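Local coordinates for D-hydantoinase (Ralstonia pickettii, PDB 1NFG), which probably catalyses the stereospecific hydrolysis of the cyclic amide bond of D-hydantoin derivatives, with two zinc ions bound in each subunit, at residues P232-H237 with V306-S311; G175-V180 with A370-M375; A38-D43 with G431-D436; I3-G8 with R47-G52; D90-D95 with A101-K106. All coordinates share one frame; numbering follows the deposited sequence.

Contact 1. Residues P232-H237 with V306-S311; sequences PIYIVH and VFETVS
Tyr234 meets Thr309 and Glu308 inside the TIM barrel, between strand 233-235 and the residues that lead into strand 310-311. The phenol oxygen Tyr234 OH lies 3.4 Å from the methyl Thr309 CG2, and the two side chains cross at about a right angle. Further back on the ring, Tyr234 CE2 approaches Glu308 CB at 4.2 Å, and CB comes in obliquely. The ring has to reach across, because the CA atoms of Tyr234 and Glu308 are 9.2 Å apart. All three residues are buried.

Their polar ends turn to partners outside the two segments. Tyr234 OH is hydrogen-bonded to Glu260 OE1, while Glu260 OE2 bonds to His237 N, so one carboxylate fixes both the phenol and the backbone of a ligand of the second zinc. Glu308 OE2 forms a salt bridge with Arg368. The Tyr234 side chain itself stays about 10 Å from a bound zinc ion, and about 6 Å from that of His57, a ligand of the first. Within segment 232-237, Val236 CG1 lies at the edge of the tyrosine ring, in its plane. At Thr309, chi1 of -178° sets OG1 opposite the backbone N, where it hydrogen-bonds to Leu364 O.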
# COMPACT_ATOMS: atom_id res chain seq x y z
N PRO A 232 0.69 22.96 4.91
CA PRO A 232 1.84 22.35 4.23
C PRO A 232 2.87 22.03 5.30
O PRO A 232 2.96 22.73 6.30
CB PRO A 232 2.30 23.47 3.30
CG PRO A 232 1.97 24.71 4.10
CD PRO A 232 0.59 24.39 4.60
N ILE A 233 3.64 20.96 5.09
CA ILE A 233 4.66 20.58 6.05
C ILE A 233 5.87 20.07 5.28
O ILE A 233 5.74 19.56 4.17
CB ILE A 233 4.13 19.48 7.01
CG1 ILE A 233 5.15 19.22 8.11
CG2 ILE A 233 3.85 18.20 6.24
CD1 ILE A 233 4.62 18.37 9.23
N TYR A 234 7.04 20.20 5.89
CA TYR A 234 8.29 19.79 5.26
C TYR A 234 9.04 18.83 6.17
O TYR A 234 9.46 19.20 7.27
CB TYR A 234 9.11 21.05 4.98
CG TYR A 234 10.44 20.85 4.29
CD1 TYR A 234 11.58 20.46 5.00
CD2 TYR A 234 10.59 21.12 2.92
CE1 TYR A 234 12.83 20.36 4.37
CE2 TYR A 234 11.83 21.03 2.28
CZ TYR A 234 12.94 20.65 3.01
OH TYR A 234 14.17 20.57 2.40
N ILE A 235 9.21 17.59 5.72
CA ILE A 235 9.92 16.61 6.53
C ILE A 235 11.40 16.64 6.20
O ILE A 235 11.80 16.32 5.08
CB ILE A 235 9.35 15.17 6.33
CG1 ILE A 235 8.08 14.96 7.16
CG2 ILE A 235 10.36 14.13 6.83
CD1 ILE A 235 7.00 15.96 6.92
N VAL A 236 12.21 17.04 7.18
CA VAL A 236 13.65 17.09 6.98
C VAL A 236 14.24 15.69 7.05
O VAL A 236 13.66 14.79 7.65
CB VAL A 236 14.35 18.00 8.04
CG1 VAL A 236 13.74 19.39 8.02
CG2 VAL A 236 14.26 17.38 9.43
N HIS A 237 15.40 15.53 6.43
CA HIS A 237 16.11 14.27 6.36
C HIS A 237 15.31 12.96 6.37
O HIS A 237 15.30 12.23 7.36
CB HIS A 237 17.20 14.20 7.44
CG HIS A 237 16.71 14.51 8.83
ND1 HIS A 237 15.54 14.00 9.34
CD2 HIS A 237 17.27 15.25 9.82
CE1 HIS A 237 15.39 14.42 10.58
NE2 HIS A 237 16.42 15.17 10.90
N VAL A 306 10.68 13.17 -6.32
CA VAL A 306 9.94 13.17 -5.07
C VAL A 306 10.41 14.25 -4.08
O VAL A 306 9.59 15.01 -3.58
CB VAL A 306 10.05 11.78 -4.39
CG1 VAL A 306 9.37 11.80 -3.04
CG2 VAL A 306 9.44 10.73 -5.29
N PHE A 307 11.71 14.30 -3.83
CA PHE A 307 12.29 15.25 -2.88
C PHE A 307 12.50 16.67 -3.40
O PHE A 307 12.71 16.89 -4.59
CB PHE A 307 13.62 14.72 -2.36
CG PHE A 307 13.49 13.45 -1.56
CD1 PHE A 307 12.63 13.39 -0.46
CD2 PHE A 307 14.26 12.33 -1.88
CE1 PHE A 307 12.53 12.23 0.30
CE2 PHE A 307 14.17 11.17 -1.12
CZ PHE A 307 13.31 11.11 -0.03
N GLU A 308 12.45 17.64 -2.48
CA GLU A 308 12.63 19.03 -2.84
C GLU A 308 14.11 19.40 -2.95
O GLU A 308 14.46 20.39 -3.59
CB GLU A 308 11.98 19.93 -1.79
CG GLU A 308 10.53 19.66 -1.59
CD GLU A 308 9.75 19.80 -2.86
OE1 GLU A 308 9.95 20.81 -3.56
OE2 GLU A 308 8.94 18.90 -3.17
N THR A 309 14.98 18.59 -2.35
CA THR A 309 16.40 18.90 -2.39
C THR A 309 17.21 17.86 -1.65
O THR A 309 16.66 16.95 -1.05
CB THR A 309 16.68 20.26 -1.69
OG1 THR A 309 18.08 20.58 -1.78
CG2 THR A 309 16.31 20.19 -0.22
N VAL A 310 18.53 18.00 -1.72
CA VAL A 310 19.44 17.12 -0.99
C VAL A 310 20.29 18.11 -0.20
O VAL A 310 21.22 18.71 -0.75
CB VAL A 310 20.38 16.32 -1.93
CG1 VAL A 310 21.38 15.53 -1.09
CG2 VAL A 310 19.57 15.38 -2.81
N SER A 311 19.95 18.31 1.07
CA SER A 311 20.69 19.23 1.93
C SER A 311 21.75 18.45 2.68
O SER A 311 21.88 17.25 2.47
CB SER A 311 19.74 19.95 2.89
OG SER A 311 18.94 19.03 3.61

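Contact 2. Residues G175-V180 with A370-M375; sequences GSLVMV and AKVFGM
Met179 and Leu177 both converge on a single ring carbon of Phe373, and one of these contacts is a Met-aromatic pair. Met179 SD lies 4.0 Å from Phe373 CE1 and 5.1 Å from the ring centroid. The sulfur sits 65° off the ring normal, so its approach is oblique. The Met179 chain bends about its CG-SD bond (chi3 -97°), which turns the CE methyl aside. Leu177 CD2 reaches the same carbon, Phe373 CE1, at 3.9 Å, with the two side chains at about a right angle. The same leucine methyl also touches Val372 CG1 at 4.1 Å. Leu177 thus fits against two consecutive residues at the end of the helix. Val372 in turn sets its CG1 over the centre of one face of the Phe373 ring, 4.0 Å above the plane. That ring is therefore packed by its own neighbour in sequence as well as by Leu177 and Met179.

This is TIM-barrel packing: strand 178-180 and the residues just before it meet the C-terminal end of helix 358-372. The helix ends in a Schellman motif. Met375 N bonds to Ala370 O, and Gly374 N makes a weak bond to Lys371 O, with Gly374 as the C-prime residue at positive phi. Phe373 is the first residue to leave helical angles and lies within this turn. All four touching residues are buried. Around them, Tyr234 and His122 each meet the Phe373 ring edge-to-face, and Phe373 O accepts a hydrogen bond from Arg452 NH1. Lys371 NZ makes a salt bridge with Asp14 OD1 of the second subunit.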
# COMPACT_ATOMS: atom_id res chain seq x y z
N GLY A 175 1.29 32.29 6.52
CA GLY A 175 1.83 31.84 5.25
C GLY A 175 3.24 31.31 5.40
O GLY A 175 4.11 31.63 4.59
N SER A 176 3.48 30.51 6.43
CA SER A 176 4.81 29.95 6.65
C SER A 176 4.80 28.44 6.45
O SER A 176 3.75 27.83 6.28
CB SER A 176 5.30 30.29 8.05
OG SER A 176 5.47 31.69 8.19
N LEU A 177 5.99 27.85 6.49
CA LEU A 177 6.12 26.41 6.31
C LEU A 177 6.73 25.74 7.53
O LEU A 177 7.83 26.10 7.97
CB LEU A 177 7.00 26.12 5.09
CG LEU A 177 7.31 24.64 4.82
CD1 LEU A 177 6.06 23.95 4.34
CD2 LEU A 177 8.42 24.53 3.79
N VAL A 178 6.03 24.76 8.08
CA VAL A 178 6.54 24.04 9.24
C VAL A 178 7.47 22.91 8.80
O VAL A 178 7.14 22.14 7.91
CB VAL A 178 5.38 23.44 10.07
CG1 VAL A 178 5.94 22.63 11.22
CG2 VAL A 178 4.49 24.56 10.60
N MET A 179 8.63 22.84 9.43
CA MET A 179 9.61 21.80 9.16
C MET A 179 9.66 20.93 10.40
O MET A 179 9.47 21.43 11.51
CB MET A 179 10.98 22.43 8.91
CG MET A 179 10.99 23.44 7.80
SD MET A 179 12.63 24.13 7.59
CE MET A 179 12.44 25.57 8.50
N VAL A 180 9.93 19.64 10.24
CA VAL A 180 9.96 18.78 11.41
C VAL A 180 10.95 17.63 11.36
O VAL A 180 11.12 16.97 10.33
CB VAL A 180 8.55 18.20 11.71
CG1 VAL A 180 7.98 17.55 10.48
CG2 VAL A 180 8.63 17.19 12.83
N ALA A 370 15.54 26.77 -3.52
CA ALA A 370 15.31 28.20 -3.64
C ALA A 370 13.83 28.47 -3.83
O ALA A 370 13.27 29.38 -3.22
CB ALA A 370 16.10 28.76 -4.82
N LYS A 371 13.19 27.67 -4.68
CA LYS A 371 11.77 27.84 -4.93
C LYS A 371 10.96 27.63 -3.66
O LYS A 371 10.18 28.50 -3.26
CB LYS A 371 11.29 26.85 -5.99
CG LYS A 371 11.67 27.20 -7.41
CD LYS A 371 11.13 26.16 -8.37
CE LYS A 371 11.38 26.55 -9.82
NZ LYS A 371 10.93 25.47 -10.74
N VAL A 372 11.14 26.48 -3.02
CA VAL A 372 10.40 26.16 -1.81
C VAL A 372 10.56 27.19 -0.70
O VAL A 372 9.57 27.68 -0.16
CB VAL A 372 10.79 24.77 -1.26
CG1 VAL A 372 10.07 24.49 0.05
CG2 VAL A 372 10.46 23.71 -2.30
N PHE A 373 11.80 27.54 -0.38
CA PHE A 373 12.05 28.49 0.70
C PHE A 373 12.06 29.98 0.36
O PHE A 373 12.73 30.77 1.02
CB PHE A 373 13.33 28.06 1.42
CG PHE A 373 13.21 26.71 2.07
CD1 PHE A 373 12.48 26.56 3.25
CD2 PHE A 373 13.75 25.58 1.47
CE1 PHE A 373 12.28 25.30 3.82
CE2 PHE A 373 13.56 24.31 2.03
CZ PHE A 373 12.82 24.17 3.21
N GLY A 374 11.28 30.35 -0.65
CA GLY A 374 11.12 31.73 -1.08
C GLY A 374 12.31 32.61 -1.40
O GLY A 374 12.41 33.73 -0.89
N MET A 375 13.21 32.12 -2.24
CA MET A 375 14.39 32.89 -2.63
C MET A 375 14.52 32.89 -4.15
O MET A 375 15.53 33.36 -4.70
CB MET A 375 15.65 32.26 -2.04
CG MET A 375 15.62 32.12 -0.54
SD MET A 375 17.16 31.42 0.06
CE MET A 375 16.89 29.68 -0.25

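Contact 3. Residues A38-D43 with G431-D436; sequences AERTID and GKVIVD
Arg40 and Asp436 form a salt bridge at the protein surface. Arg40 NH2 donates to Asp436 OD2 over 2.6 Å, with an N-H...O angle of 163°. The bond uses the syn side of the carboxylate and lies close to the guanidinium plane; the planes of the two groups are 34° apart. A water adds a second path. It accepts from Arg40 NH1 at 2.9 Å and donates to Asp436 OD2 at 2.8 Å. OD2 therefore receives two hydrogen bonds, one direct and one through the water, and both terminal nitrogens of the arginine are used. The arginine reaches this far because its chain is fully extended from CG to NE.

The two strands belong to the beta-sandwich domain that accompanies the TIM barrel in hydantoinases, built from both ends of the chain. Strand 432-436 carries a classic beta bulge, where Ile434 and Val435 both face Val427. Beside the salt bridge, Val433 CG2 packs against Ile42 CD1 at 4.0 Å and lies 3.8 Å from Arg40 NH1. Other polar ends find partners nearby. Lys432 NZ makes a salt bridge with Asp446 OD1, and Asp43 OD1 accepts from Asn7 ND2 and Ala45 N.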
# COMPACT_ATOMS: atom_id res chain seq x y z
N ALA A 38 34.85 44.36 -20.27
CA ALA A 38 34.58 43.94 -18.90
C ALA A 38 35.81 43.99 -18.00
O ALA A 38 36.89 43.56 -18.40
CB ALA A 38 33.99 42.54 -18.91
N GLU A 39 35.62 44.50 -16.79
CA GLU A 39 36.70 44.58 -15.81
C GLU A 39 37.50 43.29 -15.83
O GLU A 39 38.72 43.30 -15.97
CB GLU A 39 36.12 44.80 -14.41
CG GLU A 39 35.77 46.24 -14.10
CD GLU A 39 37.00 47.08 -13.82
OE1 GLU A 39 37.95 47.05 -14.63
OE2 GLU A 39 37.01 47.78 -12.78
N ARG A 40 36.80 42.17 -15.69
CA ARG A 40 37.46 40.89 -15.70
C ARG A 40 36.71 39.92 -16.59
O ARG A 40 35.50 40.05 -16.79
CB ARG A 40 37.53 40.32 -14.28
CG ARG A 40 38.27 39.01 -14.19
CD ARG A 40 38.28 38.51 -12.77
NE ARG A 40 39.08 37.29 -12.63
CZ ARG A 40 39.42 36.75 -11.47
NH1 ARG A 40 39.03 37.31 -10.34
NH2 ARG A 40 40.18 35.66 -11.45
N THR A 41 37.44 38.96 -17.15
CA THR A 41 36.85 37.95 -18.00
C THR A 41 37.34 36.60 -17.52
O THR A 41 38.54 36.41 -17.30
CB THR A 41 37.25 38.14 -19.48
OG1 THR A 41 36.60 39.30 -20.02
CG2 THR A 41 36.86 36.92 -20.31
N ILE A 42 36.41 35.68 -17.33
CA ILE A 42 36.77 34.34 -16.89
C ILE A 42 36.54 33.36 -18.02
O ILE A 42 35.52 33.41 -18.71
CB ILE A 42 35.95 33.93 -15.66
CG1 ILE A 42 36.24 34.89 -14.49
CG2 ILE A 42 36.27 32.49 -15.28
CD1 ILE A 42 35.38 34.65 -13.25
N ASP A 43 37.51 32.47 -18.22
CA ASP A 43 37.42 31.47 -19.27
C ASP A 43 36.88 30.17 -18.71
O ASP A 43 37.61 29.40 -18.07
CB ASP A 43 38.80 31.24 -19.88
CG ASP A 43 38.73 30.58 -21.25
OD1 ASP A 43 37.77 29.83 -21.50
OD2 ASP A 43 39.65 30.82 -22.06
N GLY A 431 28.23 38.38 -8.10
CA GLY A 431 29.22 39.04 -8.93
C GLY A 431 30.66 39.00 -8.47
O GLY A 431 31.57 39.05 -9.30
N LYS A 432 30.89 38.90 -7.16
CA LYS A 432 32.26 38.86 -6.68
C LYS A 432 32.84 37.45 -6.70
O LYS A 432 32.18 36.49 -6.32
CB LYS A 432 32.34 39.41 -5.25
CG LYS A 432 33.73 39.30 -4.64
CD LYS A 432 33.81 39.97 -3.27
CE LYS A 432 35.21 39.82 -2.69
NZ LYS A 432 35.35 40.52 -1.39
N VAL A 433 34.08 37.34 -7.16
CA VAL A 433 34.75 36.05 -7.20
C VAL A 433 35.23 35.80 -5.78
O VAL A 433 36.06 36.55 -5.26
CB VAL A 433 35.98 36.08 -8.15
CG1 VAL A 433 36.82 34.84 -7.95
CG2 VAL A 433 35.52 36.20 -9.58
N ILE A 434 34.70 34.77 -5.13
CA ILE A 434 35.11 34.48 -3.76
C ILE A 434 35.97 33.23 -3.66
O ILE A 434 36.63 32.99 -2.66
CB ILE A 434 33.89 34.38 -2.80
CG1 ILE A 434 32.94 33.27 -3.24
CG2 ILE A 434 33.16 35.74 -2.79
CD1 ILE A 434 31.68 33.16 -2.38
N VAL A 435 35.96 32.43 -4.72
CA VAL A 435 36.81 31.24 -4.77
C VAL A 435 37.37 31.28 -6.17
O VAL A 435 36.62 31.35 -7.14
CB VAL A 435 36.02 29.92 -4.57
CG1 VAL A 435 36.98 28.74 -4.64
CG2 VAL A 435 35.32 29.93 -3.22
N ASP A 436 38.70 31.28 -6.28
CA ASP A 436 39.36 31.34 -7.58
C ASP A 436 40.20 30.10 -7.74
O ASP A 436 41.11 29.85 -6.95
CB ASP A 436 40.25 32.58 -7.65
CG ASP A 436 40.55 33.03 -9.08
OD1 ASP A 436 40.80 32.16 -9.95
OD2 ASP A 436 40.55 34.25 -9.33
O HOH W 1 40.24 36.53 -7.77

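Contact 4. Residues I3-G8 with R47-G52; sequences IIIKNG and RYVFPG
Val49 meets both Ile5 and Gly8 in a buried contact. Its CB is directed at segment 3-8. From CB the two methyls part. Val49 CG2 does the touching: it lies 4.2 Å from Ile5 CG2 and 4.1 Å from Gly8 CA. With chi1 at 179°, CG1 stands opposite the backbone N, and this leaves CG2 opposite the carbonyl carbon, on the side of Gly8. CG1 makes no close contact with segment 3-8. The valine side chain also packs on Leu21, Ile390 and Leu392, and Ile5 shares Ile390 with it.

At Gly8 the second partner is backbone. Gly8 CA lies 3.6 Å from Arg47 O, a van der Waals approach made where the two backbones are nearest, with 5.5 Å between the CA atoms of Gly8 and Arg47. The arginine side chain leads away, and its NH1 makes a salt bridge with Glu437 OE2. Just before Gly8 the chain turns a corner at Asn7, which has positive phi. Beyond it, strand 8-12 pairs in parallel with strand 48-58. Such apolar packing between neighbouring layers is that of the beta-sandwich domain found beside the catalytic barrel in the hydantoinase/dihydropyrimidinase family.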
# COMPACT_ATOMS: atom_id res chain seq x y z
N ILE A 3 31.93 41.62 -14.98
CA ILE A 3 32.53 40.34 -15.30
C ILE A 3 31.85 39.65 -16.47
O ILE A 3 30.65 39.83 -16.70
CB ILE A 3 32.52 39.40 -14.07
CG1 ILE A 3 33.58 39.86 -13.06
CG2 ILE A 3 32.77 37.95 -14.49
CD1 ILE A 3 33.87 38.87 -11.96
N ILE A 4 32.64 38.88 -17.22
CA ILE A 4 32.14 38.12 -18.35
C ILE A 4 32.68 36.71 -18.23
O ILE A 4 33.89 36.51 -18.06
CB ILE A 4 32.61 38.69 -19.71
CG1 ILE A 4 31.90 40.01 -20.01
CG2 ILE A 4 32.31 37.69 -20.83
CD1 ILE A 4 32.41 40.70 -21.28
N ILE A 5 31.78 35.73 -18.30
CA ILE A 5 32.19 34.33 -18.24
C ILE A 5 31.94 33.78 -19.64
O ILE A 5 30.79 33.70 -20.09
CB ILE A 5 31.39 33.55 -17.18
CG1 ILE A 5 31.63 34.18 -15.80
CG2 ILE A 5 31.83 32.09 -17.16
CD1 ILE A 5 30.77 33.62 -14.70
N LYS A 6 33.02 33.41 -20.31
CA LYS A 6 32.95 32.93 -21.68
C LYS A 6 33.40 31.48 -21.88
O LYS A 6 34.13 30.93 -21.06
CB LYS A 6 33.83 33.81 -22.58
CG LYS A 6 35.32 33.65 -22.28
CD LYS A 6 36.20 34.43 -23.23
CE LYS A 6 37.68 34.23 -22.89
NZ LYS A 6 38.59 34.97 -23.82
N ASN A 7 32.96 30.90 -23.00
CA ASN A 7 33.32 29.54 -23.39
C ASN A 7 32.80 28.44 -22.49
O ASN A 7 33.29 27.31 -22.54
CB ASN A 7 34.85 29.39 -23.48
CG ASN A 7 35.49 30.45 -24.34
OD1 ASN A 7 34.90 30.94 -25.31
ND2 ASN A 7 36.72 30.82 -24.00
N GLY A 8 31.83 28.76 -21.65
CA GLY A 8 31.30 27.75 -20.76
C GLY A 8 29.94 27.26 -21.20
O GLY A 8 29.30 27.84 -22.08
N ARG A 47 34.12 23.81 -19.06
CA ARG A 47 33.49 23.76 -17.75
C ARG A 47 32.01 24.12 -17.77
O ARG A 47 31.52 24.77 -18.70
CB ARG A 47 34.22 24.70 -16.79
CG ARG A 47 35.63 24.25 -16.46
CD ARG A 47 36.31 25.27 -15.58
NE ARG A 47 37.60 24.82 -15.08
CZ ARG A 47 38.38 25.54 -14.29
NH1 ARG A 47 38.00 26.75 -13.91
NH2 ARG A 47 39.55 25.05 -13.87
N TYR A 48 31.30 23.67 -16.74
CA TYR A 48 29.88 23.96 -16.62
C TYR A 48 29.71 25.23 -15.80
O TYR A 48 30.50 25.51 -14.89
CB TYR A 48 29.15 22.81 -15.91
CG TYR A 48 29.04 21.51 -16.69
CD1 TYR A 48 28.52 21.48 -17.98
CD2 TYR A 48 29.40 20.30 -16.10
CE1 TYR A 48 28.36 20.28 -18.67
CE2 TYR A 48 29.24 19.09 -16.78
CZ TYR A 48 28.71 19.09 -18.06
OH TYR A 48 28.54 17.89 -18.72
N VAL A 49 28.69 26.01 -16.12
CA VAL A 49 28.39 27.22 -15.39
C VAL A 49 27.07 26.94 -14.68
O VAL A 49 26.00 27.14 -15.25
CB VAL A 49 28.20 28.42 -16.35
CG1 VAL A 49 27.87 29.68 -15.56
CG2 VAL A 49 29.45 28.62 -17.19
N PHE A 50 27.17 26.45 -13.44
CA PHE A 50 25.99 26.11 -12.63
C PHE A 50 25.55 27.23 -11.70
O PHE A 50 26.35 28.10 -11.34
CB PHE A 50 26.29 24.93 -11.70
CG PHE A 50 26.50 23.61 -12.39
CD1 PHE A 50 25.61 23.15 -13.35
CD2 PHE A 50 27.55 22.79 -11.98
CE1 PHE A 50 25.76 21.86 -13.89
CE2 PHE A 50 27.70 21.50 -12.52
CZ PHE A 50 26.81 21.04 -13.48
N PRO A 51 24.27 27.22 -11.30
CA PRO A 51 23.79 28.26 -10.38
C PRO A 51 24.48 27.90 -9.06
O PRO A 51 24.86 26.74 -8.86
CB PRO A 51 22.29 27.99 -10.32
CG PRO A 51 21.98 27.47 -11.67
CD PRO A 51 23.13 26.52 -11.93
N GLY A 52 24.67 28.86 -8.16
CA GLY A 52 25.33 28.54 -6.90
C GLY A 52 24.53 27.59 -6.02
O GLY A 52 23.30 27.70 -5.94

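Contact 5. Residues D90-D95 with A101-K106; sequences DFCQQD and AEAVAK
Cys92 and Ala103 form the close-packed part of this contact, and Asp95 and Lys106 its loose outer edge. The thiol of Cys92 points at the helix backbone. With chi1 at 173°, SG stands opposite the residue's own N and comes 3.4 Å from Ala103 O and 3.7 Å from Val104 N. Cys92 SG also packs on Ala103 CB at 3.9 Å, and more loosely on Val104 CG2 at 4.4 Å. The small alanine brings helix and chain together: Ala103 CB rests 3.9 Å from Gln94 CA. Here the CA atoms of Gln94 and Ala103 are 5.1 Å apart. Cys92, Gln94 and Ala103 are all buried.

The outer side is different. Lys106 is exposed and runs out fully extended, crossing Asp95 at about a right angle. Its NZ forms a long salt bridge with Asp95 OD2 at 3.5 Å, consistent with a loose, mainly electrostatic link. Gln94 turns its amide elsewhere, with OE1 bonded to Leu126 N and NE2 to His98 O.

The axes of strand 90-93 and helix 101-106 approach to 7.8 Å, with 130° between their N-to-C directions. They are the first two members of a beta-alpha-beta unit of the barrel, made of strand 85-93, helix 100-111 and strand 118-124. Strand 85-93 lies between strands 48-58 and 118-124, and Cys92 touches Ile123 while Val104 touches Tyr121. Helix 100-111 thus packs on the outside of both strands of the unit.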
# COMPACT_ATOMS: atom_id res chain seq x y z
N ASP A 90 20.46 28.58 7.71
CA ASP A 90 20.83 27.98 8.98
C ASP A 90 19.63 27.92 9.91
O ASP A 90 18.67 28.70 9.76
CB ASP A 90 21.95 28.79 9.63
CG ASP A 90 22.77 27.98 10.61
OD1 ASP A 90 23.49 27.05 10.17
OD2 ASP A 90 22.71 28.26 11.82
N PHE A 91 19.68 26.99 10.85
CA PHE A 91 18.61 26.83 11.82
C PHE A 91 18.89 27.69 13.05
O PHE A 91 19.74 27.35 13.88
CB PHE A 91 18.47 25.36 12.23
CG PHE A 91 17.67 24.55 11.25
CD1 PHE A 91 16.29 24.68 11.19
CD2 PHE A 91 18.30 23.68 10.36
CE1 PHE A 91 15.54 23.96 10.26
CE2 PHE A 91 17.56 22.96 9.42
CZ PHE A 91 16.17 23.10 9.37
N CYS A 92 18.19 28.82 13.14
CA CYS A 92 18.32 29.72 14.27
C CYS A 92 17.63 29.03 15.43
O CYS A 92 16.41 28.81 15.40
CB CYS A 92 17.64 31.06 13.95
SG CYS A 92 17.56 32.22 15.33
N GLN A 93 18.39 28.69 16.46
CA GLN A 93 17.84 27.97 17.61
C GLN A 93 17.47 28.80 18.83
O GLN A 93 18.29 29.51 19.40
CB GLN A 93 18.82 26.87 18.04
CG GLN A 93 18.22 25.89 19.02
CD GLN A 93 19.15 24.75 19.33
OE1 GLN A 93 20.20 24.93 19.95
NE2 GLN A 93 18.78 23.55 18.89
N GLN A 94 16.21 28.68 19.25
CA GLN A 94 15.72 29.39 20.43
C GLN A 94 16.35 28.77 21.68
O GLN A 94 16.71 27.60 21.68
CB GLN A 94 14.20 29.29 20.53
CG GLN A 94 13.62 29.58 21.91
CD GLN A 94 12.16 29.19 22.02
OE1 GLN A 94 11.76 28.11 21.60
NE2 GLN A 94 11.34 30.07 22.60
N ASP A 95 16.49 29.57 22.72
CA ASP A 95 17.04 29.10 23.99
C ASP A 95 15.86 28.99 24.94
O ASP A 95 15.02 29.88 24.99
CB ASP A 95 18.06 30.09 24.53
CG ASP A 95 19.32 30.13 23.70
OD1 ASP A 95 20.04 29.11 23.66
OD2 ASP A 95 19.59 31.18 23.07
N ALA A 101 12.80 36.42 19.06
CA ALA A 101 13.55 37.62 18.72
C ALA A 101 14.94 37.53 19.35
O ALA A 101 15.95 37.75 18.67
CB ALA A 101 12.82 38.84 19.20
N GLU A 102 15.00 37.22 20.65
CA GLU A 102 16.28 37.10 21.36
C GLU A 102 17.18 36.16 20.56
O GLU A 102 18.39 36.38 20.44
CB GLU A 102 16.11 36.55 22.81
CG GLU A 102 15.59 37.53 23.92
CD GLU A 102 15.92 37.05 25.37
OE1 GLU A 102 17.10 36.73 25.61
OE2 GLU A 102 15.03 36.98 26.26
N ALA A 103 16.58 35.11 19.99
CA ALA A 103 17.31 34.11 19.20
C ALA A 103 17.81 34.66 17.87
O ALA A 103 18.97 34.43 17.49
CB ALA A 103 16.41 32.89 18.96
N VAL A 104 16.95 35.36 17.16
CA VAL A 104 17.34 35.94 15.89
C VAL A 104 18.49 36.91 16.11
O VAL A 104 19.50 36.88 15.39
CB VAL A 104 16.18 36.71 15.25
CG1 VAL A 104 16.66 37.38 13.98
CG2 VAL A 104 15.02 35.76 14.99
N ALA A 105 18.34 37.77 17.11
CA ALA A 105 19.37 38.74 17.45
C ALA A 105 20.69 38.02 17.70
O ALA A 105 21.75 38.46 17.25
CB ALA A 105 18.96 39.54 18.68
N LYS A 106 20.62 36.92 18.44
CA LYS A 106 21.81 36.14 18.75
C LYS A 106 22.45 35.61 17.46
O LYS A 106 23.68 35.60 17.32
CB LYS A 106 21.46 34.97 19.66
CG LYS A 106 22.65 34.10 20.03
CD LYS A 106 22.24 33.04 21.03
CE LYS A 106 23.43 32.22 21.50
NZ LYS A 106 23.07 31.33 22.64

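From the N terminus, contact 4 opens at 3-8 and closes at 47-52. Contact 3 opens between these, at 38-43, and closes only at 431-436, so contacts 3 and 4 cross. Strands 3-6 and 40-43 are neighbours, and together the two contacts join both ends of the chain in the beta-sandwich domain. The long loop of contact 3 holds the other three. Contact 5 closes first, between 90-95 and 101-106. Contact 2 spans 175-180 to 370-375 and encloses contact 1, from 232-237 to 306-311. These three lie in the barrel. Strands 178-180 and 233-235 pair side by side, and Met179 CE touches Phe91 CE1 to link contacts 2 and 5.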